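Glycerol Dehydrogenase (Unidentified, PDB 5XN8) catalyses the NAD-dependent oxidation of glycerol to dihydroxyacetone, the first step in anaerobic use of glycerol, and probably also accepts 1,2-propanediol and 2,3-butanediol. Local coordinates at residues Val71-Leu76 with Leu97-Ala102; Ala78-His83 with Tyr105-Pro110; Phe39-Ala44 with Leu59-Phe64. One frame throughout, in Å; residues are numbered along the deposited sequence.

Interaction 1 (Val71-Leu76 with Leu97-Ala102)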
# COMPACT_ATOMS: atom_id res chain seq x y z
N VAL A 71 -15.99 18.61 -56.24
CA VAL A 71 -17.14 19.05 -57.03
C VAL A 71 -18.24 19.63 -56.13
O VAL A 71 -18.79 20.69 -56.43
CB VAL A 71 -17.73 17.90 -57.90
CG1 VAL A 71 -19.06 18.30 -58.55
CG2 VAL A 71 -16.73 17.46 -58.96
N GLU A 72 -18.54 18.92 -55.04
CA GLU A 72 -19.58 19.35 -54.11
C GLU A 72 -19.20 20.65 -53.40
O GLU A 72 -20.04 21.54 -53.25
CB GLU A 72 -19.87 18.24 -53.08
CG GLU A 72 -21.05 18.50 -52.14
CD GLU A 72 -22.40 18.61 -52.83
OE1 GLU A 72 -22.54 18.21 -54.00
OE2 GLU A 72 -23.35 19.10 -52.18
N ILE A 73 -17.94 20.77 -52.99
CA ILE A 73 -17.40 22.00 -52.37
C ILE A 73 -17.60 23.19 -53.30
O ILE A 73 -18.15 24.21 -52.88
CB ILE A 73 -15.89 21.85 -52.01
CG1 ILE A 73 -15.71 20.86 -50.85
CG2 ILE A 73 -15.24 23.18 -51.64
CD1 ILE A 73 -14.34 20.23 -50.82
N ARG A 74 -17.17 23.05 -54.56
CA ARG A 74 -17.26 24.12 -55.56
C ARG A 74 -18.71 24.49 -55.90
O ARG A 74 -18.98 25.66 -56.18
CB ARG A 74 -16.48 23.77 -56.84
CG ARG A 74 -14.95 23.89 -56.78
CD ARG A 74 -14.30 23.72 -55.43
NE ARG A 74 -12.85 23.94 -55.53
CZ ARG A 74 -11.91 23.31 -54.82
NH1 ARG A 74 -12.21 22.38 -53.92
NH2 ARG A 74 -10.63 23.63 -55.04
N ARG A 75 -19.61 23.51 -55.87
CA ARG A 75 -21.04 23.76 -56.10
C ARG A 75 -21.64 24.63 -54.99
O ARG A 75 -22.37 25.58 -55.27
CB ARG A 75 -21.82 22.44 -56.23
CG ARG A 75 -23.25 22.58 -56.75
CD ARG A 75 -24.02 21.26 -56.66
NE ARG A 75 -24.26 20.84 -55.28
CZ ARG A 75 -25.21 21.33 -54.46
NH1 ARG A 75 -26.06 22.27 -54.87
NH2 ARG A 75 -25.31 20.85 -53.22
N LEU A 76 -21.32 24.30 -53.74
CA LEU A 76 -21.84 25.02 -52.57
C LEU A 76 -21.19 26.39 -52.39
O LEU A 76 -21.86 27.34 -51.97
CB LEU A 76 -21.66 24.19 -51.29
CG LEU A 76 -22.59 22.98 -51.11
CD1 LEU A 76 -22.09 22.10 -49.98
CD2 LEU A 76 -24.04 23.40 -50.89
N LEU A 97 -19.49 17.92 -42.18
CA LEU A 97 -18.66 18.82 -41.39
C LEU A 97 -17.36 19.16 -42.13
O LEU A 97 -16.94 20.32 -42.15
CB LEU A 97 -18.35 18.21 -40.02
CG LEU A 97 -19.33 18.44 -38.85
CD1 LEU A 97 -20.74 18.87 -39.22
CD2 LEU A 97 -19.36 17.25 -37.92
N ASP A 98 -16.75 18.14 -42.73
CA ASP A 98 -15.52 18.31 -43.50
C ASP A 98 -15.70 19.21 -44.72
O ASP A 98 -14.77 19.92 -45.10
CB ASP A 98 -14.95 16.95 -43.94
CG ASP A 98 -14.33 16.17 -42.80
OD1 ASP A 98 -14.50 16.56 -41.61
OD2 ASP A 98 -13.64 15.16 -43.09
N THR A 99 -16.88 19.16 -45.34
CA THR A 99 -17.20 20.06 -46.46
C THR A 99 -17.38 21.51 -46.01
O THR A 99 -17.03 22.44 -46.74
CB THR A 99 -18.46 19.60 -47.22
OG1 THR A 99 -18.31 18.23 -47.57
CG2 THR A 99 -18.68 20.42 -48.48
N ALA A 100 -17.94 21.70 -44.81
CA ALA A 100 -18.06 23.03 -44.23
C ALA A 100 -16.69 23.64 -43.91
O ALA A 100 -16.52 24.86 -44.05
CB ALA A 100 -18.93 22.97 -42.98
N LYS A 101 -15.73 22.81 -43.51
CA LYS A 101 -14.35 23.27 -43.23
C LYS A 101 -13.64 23.73 -44.49
O LYS A 101 -12.96 24.77 -44.48
CB LYS A 101 -13.51 22.15 -42.59
CG LYS A 101 -13.88 21.79 -41.16
CD LYS A 101 -13.02 20.64 -40.67
CE LYS A 101 -13.54 19.99 -39.39
NZ LYS A 101 -12.99 18.62 -39.20
N ALA A 102 -13.79 22.97 -45.56
CA ALA A 102 -13.20 23.29 -46.86
C ALA A 102 -13.74 24.61 -47.40
O ALA A 102 -12.96 25.46 -47.84
CB ALA A 102 -13.45 22.17 -47.86

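Interaction 2 (Ala78-His83 with Tyr105-Pro110)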
# COMPACT_ATOMS: atom_id res chain seq x y z
N ALA A 78 -20.21 28.31 -54.86
CA ALA A 78 -20.90 29.14 -55.86
C ALA A 78 -22.22 29.70 -55.33
O ALA A 78 -22.54 30.85 -55.59
CB ALA A 78 -21.13 28.35 -57.14
N ILE A 79 -22.98 28.89 -54.59
CA ILE A 79 -24.24 29.34 -53.98
C ILE A 79 -23.96 30.28 -52.81
O ILE A 79 -24.68 31.26 -52.62
CB ILE A 79 -25.14 28.16 -53.49
CG1 ILE A 79 -25.45 27.18 -54.63
CG2 ILE A 79 -26.45 28.70 -52.93
CD1 ILE A 79 -26.07 25.87 -54.17
N LEU A 80 -22.93 29.98 -52.02
CA LEU A 80 -22.51 30.85 -50.92
C LEU A 80 -22.20 32.26 -51.41
O LEU A 80 -22.70 33.23 -50.84
CB LEU A 80 -21.31 30.25 -50.16
CG LEU A 80 -20.64 31.12 -49.08
CD1 LEU A 80 -20.17 30.28 -47.90
CD2 LEU A 80 -19.47 31.93 -49.63
N LYS A 81 -21.39 32.35 -52.48
CA LYS A 81 -21.04 33.63 -53.12
C LYS A 81 -22.26 34.45 -53.56
O LYS A 81 -22.30 35.67 -53.39
CB LYS A 81 -20.14 33.41 -54.35
CG LYS A 81 -18.74 32.91 -54.07
CD LYS A 81 -17.86 33.82 -53.25
CE LYS A 81 -17.44 35.09 -53.98
NZ LYS A 81 -16.36 35.78 -53.23
N GLN A 82 -23.24 33.76 -54.12
CA GLN A 82 -24.48 34.38 -54.61
C GLN A 82 -25.28 35.05 -53.48
O GLN A 82 -25.86 36.11 -53.70
CB GLN A 82 -25.38 33.32 -55.34
CG GLN A 82 -25.61 33.36 -56.88
CD GLN A 82 -24.97 32.22 -57.64
OE1 GLN A 82 -23.84 31.90 -57.37
NE2 GLN A 82 -25.68 31.63 -58.61
N HIS A 83 -25.29 34.43 -52.30
CA HIS A 83 -25.97 34.98 -51.12
C HIS A 83 -25.10 35.93 -50.27
O HIS A 83 -25.64 36.69 -49.47
CB HIS A 83 -26.54 33.85 -50.26
CG HIS A 83 -27.86 33.34 -50.75
ND1 HIS A 83 -29.05 33.89 -50.35
CD2 HIS A 83 -28.18 32.32 -51.59
CE1 HIS A 83 -30.05 33.27 -50.93
NE2 HIS A 83 -29.55 32.32 -51.70
N TYR A 105 -12.28 27.42 -45.39
CA TYR A 105 -10.88 27.60 -45.79
C TYR A 105 -10.74 28.37 -47.10
O TYR A 105 -10.09 29.42 -47.14
CB TYR A 105 -10.16 26.25 -45.90
CG TYR A 105 -8.79 26.39 -46.53
CD1 TYR A 105 -7.79 27.13 -45.90
CD2 TYR A 105 -8.52 25.84 -47.79
CE1 TYR A 105 -6.55 27.30 -46.50
CE2 TYR A 105 -7.28 26.02 -48.39
CZ TYR A 105 -6.30 26.74 -47.74
OH TYR A 105 -5.07 26.91 -48.33
N TYR A 106 -11.35 27.86 -48.17
CA TYR A 106 -11.20 28.48 -49.50
C TYR A 106 -11.81 29.89 -49.61
O TYR A 106 -11.32 30.70 -50.39
CB TYR A 106 -11.76 27.56 -50.60
CG TYR A 106 -10.93 26.30 -50.81
CD1 TYR A 106 -9.62 26.38 -51.28
CD2 TYR A 106 -11.47 25.04 -50.54
CE1 TYR A 106 -8.86 25.23 -51.46
CE2 TYR A 106 -10.71 23.89 -50.71
CZ TYR A 106 -9.41 23.98 -51.17
OH TYR A 106 -8.66 22.84 -51.35
N GLN A 107 -12.84 30.17 -48.81
CA GLN A 107 -13.47 31.50 -48.78
C GLN A 107 -12.96 32.42 -47.67
O GLN A 107 -13.39 33.56 -47.58
CB GLN A 107 -14.99 31.36 -48.67
CG GLN A 107 -15.65 30.69 -49.88
CD GLN A 107 -15.46 31.50 -51.15
OE1 GLN A 107 -14.82 31.04 -52.09
NE2 GLN A 107 -15.98 32.71 -51.16
N LYS A 108 -12.04 31.92 -46.84
CA LYS A 108 -11.52 32.67 -45.68
C LYS A 108 -12.65 33.13 -44.77
O LYS A 108 -12.77 34.32 -44.46
CB LYS A 108 -10.65 33.85 -46.13
CG LYS A 108 -9.52 33.47 -47.07
CD LYS A 108 -8.60 34.65 -47.33
CE LYS A 108 -7.56 34.33 -48.40
NZ LYS A 108 -8.18 34.04 -49.72
N LEU A 109 -13.48 32.17 -44.36
CA LEU A 109 -14.64 32.43 -43.49
C LEU A 109 -14.57 31.60 -42.21
O LEU A 109 -13.97 30.51 -42.21
CB LEU A 109 -15.95 32.11 -44.23
CG LEU A 109 -16.23 32.82 -45.57
CD1 LEU A 109 -17.41 32.17 -46.25
CD2 LEU A 109 -16.47 34.32 -45.41
N PRO A 110 -15.18 32.10 -41.12
CA PRO A 110 -15.28 31.30 -39.90
C PRO A 110 -16.19 30.09 -40.07
O PRO A 110 -17.15 30.13 -40.86
CB PRO A 110 -15.85 32.29 -38.88
CG PRO A 110 -16.63 33.26 -39.71
CD PRO A 110 -15.83 33.41 -40.96

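Interaction 3 (Phe39-Ala44 with Leu59-Phe64)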
# COMPACT_ATOMS: atom_id res chain seq x y z
N PHE A 39 -32.10 14.48 -44.25
CA PHE A 39 -32.41 13.84 -42.96
C PHE A 39 -32.06 14.75 -41.79
O PHE A 39 -32.89 14.96 -40.90
CB PHE A 39 -31.66 12.51 -42.81
CG PHE A 39 -31.84 11.89 -41.46
CD1 PHE A 39 -33.05 11.32 -41.10
CD2 PHE A 39 -30.80 11.89 -40.54
CE1 PHE A 39 -33.22 10.76 -39.86
CE2 PHE A 39 -30.97 11.34 -39.29
CZ PHE A 39 -32.18 10.77 -38.95
N VAL A 40 -30.84 15.28 -41.79
CA VAL A 40 -30.35 16.15 -40.71
C VAL A 40 -31.01 17.54 -40.75
O VAL A 40 -31.27 18.12 -39.69
CB VAL A 40 -28.81 16.25 -40.72
CG1 VAL A 40 -28.31 17.28 -39.71
CG2 VAL A 40 -28.17 14.89 -40.43
N MET A 41 -31.28 18.05 -41.95
CA MET A 41 -31.94 19.35 -42.10
C MET A 41 -33.34 19.38 -41.46
O MET A 41 -33.72 20.38 -40.87
CB MET A 41 -32.03 19.76 -43.59
CG MET A 41 -32.35 21.24 -43.82
SD MET A 41 -30.98 22.41 -43.49
CE MET A 41 -30.13 22.39 -45.08
N LYS A 42 -34.09 18.29 -41.56
CA LYS A 42 -35.41 18.20 -40.91
C LYS A 42 -35.31 17.91 -39.40
O LYS A 42 -36.14 18.40 -38.62
CB LYS A 42 -36.29 17.15 -41.60
CG LYS A 42 -37.77 17.33 -41.31
CD LYS A 42 -38.62 16.14 -41.78
CE LYS A 42 -39.91 15.99 -40.98
NZ LYS A 42 -40.92 17.05 -41.28
N LEU A 43 -34.31 17.13 -39.00
CA LEU A 43 -34.15 16.71 -37.59
C LEU A 43 -33.69 17.86 -36.71
O LEU A 43 -34.33 18.15 -35.69
CB LEU A 43 -33.17 15.52 -37.49
CG LEU A 43 -32.71 14.97 -36.12
CD1 LEU A 43 -33.81 14.94 -35.06
CD2 LEU A 43 -32.06 13.60 -36.26
N ALA A 44 -32.58 18.49 -37.09
CA ALA A 44 -31.97 19.57 -36.30
C ALA A 44 -31.77 20.90 -37.05
O ALA A 44 -31.41 21.89 -36.41
CB ALA A 44 -30.64 19.10 -35.74
N LEU A 59 -29.47 34.11 -42.42
CA LEU A 59 -29.12 32.74 -42.82
C LEU A 59 -29.67 32.36 -44.18
O LEU A 59 -30.75 32.80 -44.57
CB LEU A 59 -29.67 31.73 -41.82
CG LEU A 59 -29.23 31.83 -40.36
CD1 LEU A 59 -30.33 31.43 -39.39
CD2 LEU A 59 -27.95 31.04 -40.13
N HIS A 60 -28.91 31.51 -44.88
CA HIS A 60 -29.43 30.75 -46.00
C HIS A 60 -29.02 29.28 -45.82
O HIS A 60 -27.83 28.96 -45.75
CB HIS A 60 -28.95 31.33 -47.33
CG HIS A 60 -29.17 30.40 -48.49
ND1 HIS A 60 -30.42 30.05 -48.93
CD2 HIS A 60 -28.30 29.73 -49.27
CE1 HIS A 60 -30.32 29.20 -49.93
NE2 HIS A 60 -29.04 28.98 -50.16
N ALA A 61 -30.03 28.41 -45.70
CA ALA A 61 -29.83 26.97 -45.59
C ALA A 61 -29.77 26.36 -46.98
O ALA A 61 -30.54 26.76 -47.86
CB ALA A 61 -30.97 26.34 -44.80
N GLU A 62 -28.87 25.40 -47.17
CA GLU A 62 -28.73 24.72 -48.46
C GLU A 62 -28.48 23.22 -48.27
O GLU A 62 -27.86 22.81 -47.29
CB GLU A 62 -27.62 25.37 -49.29
CG GLU A 62 -27.57 24.98 -50.76
CD GLU A 62 -28.81 25.37 -51.54
OE1 GLU A 62 -29.06 26.58 -51.72
OE2 GLU A 62 -29.53 24.46 -52.00
N ARG A 63 -28.96 22.43 -49.22
CA ARG A 63 -28.91 20.97 -49.15
C ARG A 63 -27.52 20.45 -49.52
O ARG A 63 -26.90 20.95 -50.46
CB ARG A 63 -29.96 20.37 -50.10
CG ARG A 63 -30.13 18.87 -49.97
CD ARG A 63 -31.20 18.33 -50.92
NE ARG A 63 -30.73 17.17 -51.66
CZ ARG A 63 -29.94 17.23 -52.74
NH1 ARG A 63 -29.51 18.39 -53.23
NH2 ARG A 63 -29.58 16.09 -53.33
N PHE A 64 -27.06 19.44 -48.78
CA PHE A 64 -25.77 18.78 -49.01
C PHE A 64 -26.03 17.41 -49.64
O PHE A 64 -26.88 16.66 -49.16
CB PHE A 64 -25.01 18.67 -47.67
CG PHE A 64 -23.81 17.77 -47.70
CD1 PHE A 64 -22.73 18.05 -48.53
CD2 PHE A 64 -23.75 16.65 -46.89
CE1 PHE A 64 -21.63 17.22 -48.56
CE2 PHE A 64 -22.64 15.81 -46.91
CZ PHE A 64 -21.58 16.10 -47.75

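Interaction 1 (Val71-Leu76 with Leu97-Ala102)
Ile73 of helix 70-83 packs against Thr99 and Ala102 of helix 94-107, joining two neighbouring helices that flank the parallel sheet of the Rossmann-like, dinucleotide-binding part of this iron-containing alcohol dehydrogenase fold. Their local axes approach to 9.9 Å with a crossing angle of -59°, and the CA atoms of Ile73 and Thr99 are 6.2 Å apart, with the small Thr99 and Ala102 on the facing side of helix 94-107. Ile73 carries its longer branch beside its own backbone N and nearly extended, and this branch serves two partners a helical turn apart. CG1 lies 3.8 Å from Thr99 CG2, the two side chains passing at a slant, while the terminal CD1 comes to 3.6 Å from Ala102 CB. Leu76, one turn along, adds CD1 at 4.1 Å from the same Thr99 methyl and meets that side chain roughly at a right angle.

The two branches of Thr99 have different partners. With chi1 at -52°, OG1 lies next to the backbone N and is hydrogen-bonded to Lys95 O in its own helix, so the polar branch is satisfied internally and CG2 is presented to Ile73 and Leu76. Lys95 itself probably binds NAD(+), as in a close relative. Beyond the contact, Ile73 also rests on Ile130, and Leu76 reaches Phe33 and Ile35 of strand 31-36; all four touching residues are buried.

A charged pair sits on the neighbouring flank of helix 70-83. Glu72 and Arg75 meet side-on, Glu72 OE1 also accepting from Asn65 ND2 and Arg75 NH2 also donating to Arg63 O. Arg75 NE to Glu72 OE1 is weak at 3.4 Å, whereas Arg75 NH2, at 2.8 Å and 168°, approaches the syn side of Glu72 OE2, somewhat above the carboxylate plane.

Interaction 2 (Ala78-His83 with Tyr105-Pro110)
Leu80 and Leu109 meet tip to tip where helices 70-83 and 94-107 come to their ends, at one rim of the Rossmann-like alpha/beta fold. Leu80 CD1 lies 3.7 Å from Leu109 CD1, and Leu80 CD2 is only slightly farther from the same methyl, so Leu109 CD1 abuts both branches of the leucine opposite. Leu80 gets there because its CG stands anti to the backbone N (chi1 173°), directing the fork toward Leu109. Gln107 completes the first shell. It runs past Leu80 in the opposite sense, with its CG 4.0 Å from Leu80 CD2, and then bends at chi2 to place its amide beside the aliphatic part of Lys81. The separation of 3.0 Å between Lys81 CD and Gln107 NE2 is too short for a methylene against an amide nitrogen, and the detail there is doubtful; Lys81 is exposed and folded at chi2 and chi3. The contact runs from a buried leucine pair to a more exposed polar rim.

Leu109 is placed by the turn that follows helix 94-107. Lys108, with phi at 55°, forms a Schellman motif, its N bonded to Tyr105 O at 3.2 Å, and the reversal swings the chain from the helix into the approach to strand 111-115. Leu109 then lies against Arg86, and the backbone carbonyl of Pro110 accepts from Val88 of the adjacent strand 87-92. On the other helix, His83 closes the last turn through its N to Ile79 O, and its ring stacks on that of His60.

Farther out, Tyr106 makes a cation-pi contact with Arg74 and has Tyr105 CD2 3.6 Å above the centre of its ring.

Interaction 3 (Phe39-Ala44 with Leu59-Phe64)
Met41 is the residue of helix 38-54 that reaches across to strand 58-63, meeting Ala61 and the backbone of Glu62. Its CG is anti to the backbone N (chi1 -164°), which carries the chain off the helix, and bends at chi2 and chi3 then curl the thioether so that both SD and CE lie over the strand. The local axes are 9.9 Å apart at closest approach and run at 142° to each other.

Along the strand, Leu59 comes first and packs on Leu49, Leu52 and His53 farther down the same helix. His60 faces the other way: its NE2 donates to Glu62 OE1 at 2.9 Å, with a bent angle of 139°, reaching the anti side of the carboxylate from somewhat above its plane. Ala61 returns to the helix 38-54 face, where the Met41 thioether lies against its CB, with CE at 4.0 Å and SD at 4.1 Å; Leu49 touches it as well. Glu62 points its side chain away from Met41, among Leu76 and Ile79 of helix 70-83, but its carbonyl turns back, and Met41 CE lies just 3.2 Å from Glu62 O, a close methyl-to-oxygen contact. Arg63 gives Glu62 OE2 a weak bond from its N, while its NE forms a salt bridge with Asp38 at the start of the helix. Phe64 ends the segment with its ring on Glu72, Thr96 and Thr99 and its backbone bonded to Ala36.

Asp37, which probably binds NAD(+), has its side chain about 6 Å from that of Met41. Strand 31-36, helix 38-54 and the parallel neighbouring strand 58-63 form a beta-alpha-beta crossover, and the contact packs the helix on the strand that follows it, as in a Rossmann-like fold.

Overall arrangement
All three contacts lie on the same side of the chain's centre. Interaction 3 closes along the chain before the other two open; interactions 1 and 2 interleave, because both pair helix 70-83 with helix 94-107 or the turn after it, at centres about 10 Å apart. Helix 38-54 covers one face of edge strand 58-63 and helix 70-83 the other. Interaction 3 is centred about 14 Å from the centre of interaction 1 and about 17 Å from that of interaction 2. Segment 59-64 touches both, Phe64 packing against interaction 1 and His60 against interaction 2. Only interaction 3 joins a helix to the parallel sheet; interactions 1 and 3 lie near the probable NAD(+)-binding residues Lys95 and Asp37.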